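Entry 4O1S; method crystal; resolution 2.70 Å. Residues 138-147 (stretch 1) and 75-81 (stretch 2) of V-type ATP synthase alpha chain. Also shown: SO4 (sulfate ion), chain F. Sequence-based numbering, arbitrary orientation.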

# COMPACT_ATOMS: atom_id res chain seq x y z
N ALA A 138 1.09 15.56 4.83
CA ALA A 138 1.53 15.85 6.20
C ALA A 138 2.72 14.98 6.55
O ALA A 138 2.72 13.76 6.29
CB ALA A 138 0.40 15.60 7.18
N TYR A 139 3.74 15.61 7.14
CA TYR A 139 4.90 14.87 7.64
C TYR A 139 4.80 14.76 9.15
O TYR A 139 4.54 15.74 9.84
CB TYR A 139 6.20 15.55 7.22
CG TYR A 139 6.35 15.75 5.73
CD1 TYR A 139 5.85 14.83 4.84
CD2 TYR A 139 6.98 16.87 5.21
CE1 TYR A 139 5.97 15.01 3.50
CE2 TYR A 139 7.10 17.06 3.84
CZ TYR A 139 6.58 16.12 2.99
OH TYR A 139 6.67 16.27 1.61
N GLU A 140 4.97 13.55 9.67
CA GLU A 140 4.84 13.33 11.10
C GLU A 140 5.97 12.45 11.64
O GLU A 140 6.26 11.37 11.11
CB GLU A 140 3.48 12.70 11.40
CG GLU A 140 3.11 12.73 12.86
CD GLU A 140 1.80 12.00 13.16
OE1 GLU A 140 0.84 12.10 12.35
OE2 GLU A 140 1.74 11.32 14.20
N LYS A 141 6.61 12.92 12.70
CA LYS A 141 7.61 12.14 13.40
C LYS A 141 6.96 11.45 14.60
O LYS A 141 6.18 12.08 15.33
CB LYS A 141 8.74 13.04 13.85
CG LYS A 141 9.87 12.35 14.54
CD LYS A 141 11.09 13.27 14.53
CE LYS A 141 12.27 12.63 15.21
NZ LYS A 141 11.96 12.26 16.63
N GLY A 142 7.25 10.17 14.80
CA GLY A 142 6.69 9.38 15.90
C GLY A 142 7.36 8.01 16.01
O GLY A 142 8.48 7.82 15.54
N ASP A 143 6.69 7.05 16.64
CA ASP A 143 7.22 5.68 16.72
C ASP A 143 6.20 4.73 16.07
O ASP A 143 5.40 4.07 16.75
CB ASP A 143 7.55 5.26 18.16
CG ASP A 143 8.23 3.86 18.25
OD1 ASP A 143 9.07 3.51 17.37
OD2 ASP A 143 7.92 3.11 19.22
N PHE A 144 6.23 4.68 14.75
CA PHE A 144 5.14 4.01 14.07
C PHE A 144 5.46 2.58 13.72
O PHE A 144 6.57 2.24 13.28
CB PHE A 144 4.75 4.77 12.83
CG PHE A 144 4.60 6.25 13.05
CD1 PHE A 144 3.47 6.76 13.65
CD2 PHE A 144 5.59 7.13 12.60
CE1 PHE A 144 3.32 8.13 13.82
CE2 PHE A 144 5.47 8.51 12.77
CZ PHE A 144 4.33 9.01 13.38
N ASP A 145 4.46 1.74 13.95
CA ASP A 145 4.43 0.42 13.37
C ASP A 145 4.08 0.55 11.89
O ASP A 145 3.10 1.21 11.53
CB ASP A 145 3.36 -0.41 14.06
CG ASP A 145 3.78 -0.85 15.42
OD1 ASP A 145 5.01 -0.83 15.69
OD2 ASP A 145 2.89 -1.22 16.20
N VAL A 146 4.88 -0.05 11.02
CA VAL A 146 4.54 -0.01 9.61
C VAL A 146 4.50 -1.43 9.04
O VAL A 146 5.09 -2.35 9.60
CB VAL A 146 5.45 0.95 8.78
CG1 VAL A 146 5.30 2.36 9.27
CG2 VAL A 146 6.90 0.54 8.86
N TYR A 147 3.79 -1.58 7.93
CA TYR A 147 3.46 -2.88 7.36
C TYR A 147 3.59 -2.85 5.84
O TYR A 147 3.44 -1.80 5.20
CB TYR A 147 2.03 -3.27 7.73
CG TYR A 147 1.78 -3.40 9.22
CD1 TYR A 147 1.88 -4.64 9.85
CD2 TYR A 147 1.46 -2.29 10.01
CE1 TYR A 147 1.65 -4.78 11.20
CE2 TYR A 147 1.23 -2.43 11.38
CZ TYR A 147 1.33 -3.69 11.97
OH TYR A 147 1.12 -3.89 13.33
S SO4 F . -0.65 5.69 13.30
O1 SO4 F . -1.18 5.80 11.94
O2 SO4 F . 0.29 4.57 13.41
O3 SO4 F . 0.04 6.94 13.66
O4 SO4 F . -1.74 5.46 14.26
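Stretch 2, residues 75-81: SSYLVRI

L78 lies at the apolar centre of the contact: its CD2 packs over one face of the F144 ring, 3.5 Å from the ring centroid and 3.3 Å from F144 CG, while its CD1 reaches V146 CG1 at 3.9 Å. V146 CG1 also touches S75 CB (3.8 Å). Y77 to I81 are extended, with strand 77-81 running antiparallel to strand 138-141 (156° between directions, axes 4.9 Å apart), so that R80 faces A138, V79 faces Y139, L78 faces E140 and Y77 faces K141. Paired amides and carbonyls hold this register: R80 N to A138 O and A138 N to R80 O, both 2.8 Å; L78 N to E140 O and E140 N to L78 O, both 3.1 Å. Each stretch turns a corner, at S76 and at G142, where G142 N donates to S76 O (2.9 Å). The register slips by one in a beta bulge, and S75 pairs with F144 through S75 N to F144 O and F144 N to S75 O, each 2.9 Å. Beyond the corner, strand 143-147 crosses strand 77-81 at 71°. On the other sheet face, V79 CG1 meets the Y139 ring edge at CE1 (3.7 Å). At the polar edge, R80 NE and NH2 both donate to E140 OE1 (2.8 Å each) in a salt bridge, and R80 NH2 also binds sulfate O3 (3.0 Å).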

# COMPACT_ATOMS: atom_id res chain seq x y z
N SER A 75 8.83 2.71 11.59
CA SER A 75 9.33 3.93 10.97
C SER A 75 9.19 5.09 11.95
O SER A 75 8.31 5.09 12.82
CB SER A 75 8.62 4.23 9.66
OG SER A 75 8.93 5.55 9.20
N SER A 76 10.10 6.04 11.83
CA SER A 76 10.09 7.25 12.62
C SER A 76 9.22 8.27 11.94
O SER A 76 8.88 9.30 12.53
CB SER A 76 11.50 7.83 12.68
OG SER A 76 12.28 7.11 13.61
N TYR A 77 8.91 8.00 10.68
CA TYR A 77 8.25 8.99 9.86
C TYR A 77 7.12 8.39 9.08
O TYR A 77 7.21 7.26 8.59
CB TYR A 77 9.24 9.63 8.87
CG TYR A 77 10.37 10.31 9.55
CD1 TYR A 77 10.20 11.57 10.09
CD2 TYR A 77 11.59 9.68 9.70
CE1 TYR A 77 11.24 12.21 10.74
CE2 TYR A 77 12.64 10.31 10.35
CZ TYR A 77 12.46 11.57 10.87
OH TYR A 77 13.50 12.20 11.53
N LEU A 78 6.05 9.16 8.95
CA LEU A 78 4.94 8.80 8.09
C LEU A 78 4.58 10.03 7.24
O LEU A 78 4.62 11.18 7.74
CB LEU A 78 3.74 8.39 8.94
CG LEU A 78 3.20 6.96 8.91
CD1 LEU A 78 4.13 5.94 8.29
CD2 LEU A 78 2.78 6.56 10.34
N VAL A 79 4.26 9.80 5.97
CA VAL A 79 3.70 10.82 5.10
C VAL A 79 2.21 10.55 4.90
O VAL A 79 1.82 9.48 4.43
CB VAL A 79 4.37 10.79 3.74
CG1 VAL A 79 3.88 11.96 2.88
CG2 VAL A 79 5.90 10.78 3.91
N ARG A 80 1.37 11.50 5.30
CA ARG A 80 -0.08 11.29 5.20
C ARG A 80 -0.57 12.12 4.05
O ARG A 80 -0.32 13.33 3.99
CB ARG A 80 -0.78 11.69 6.50
CG ARG A 80 0.03 11.37 7.75
CD ARG A 80 -0.88 11.10 8.89
NE ARG A 80 -0.21 10.77 10.15
CZ ARG A 80 -0.21 9.55 10.71
NH1 ARG A 80 -0.82 8.53 10.08
NH2 ARG A 80 0.40 9.35 11.88
N ILE A 81 -1.23 11.46 3.12
CA ILE A 81 -1.65 12.08 1.87
C ILE A 81 -3.16 12.09 1.74
O ILE A 81 -3.84 11.07 1.97
CB ILE A 81 -1.10 11.29 0.69
CG1 ILE A 81 0.42 11.20 0.79
CG2 ILE A 81 -1.53 11.93 -0.63
CD1 ILE A 81 1.00 10.05 0.03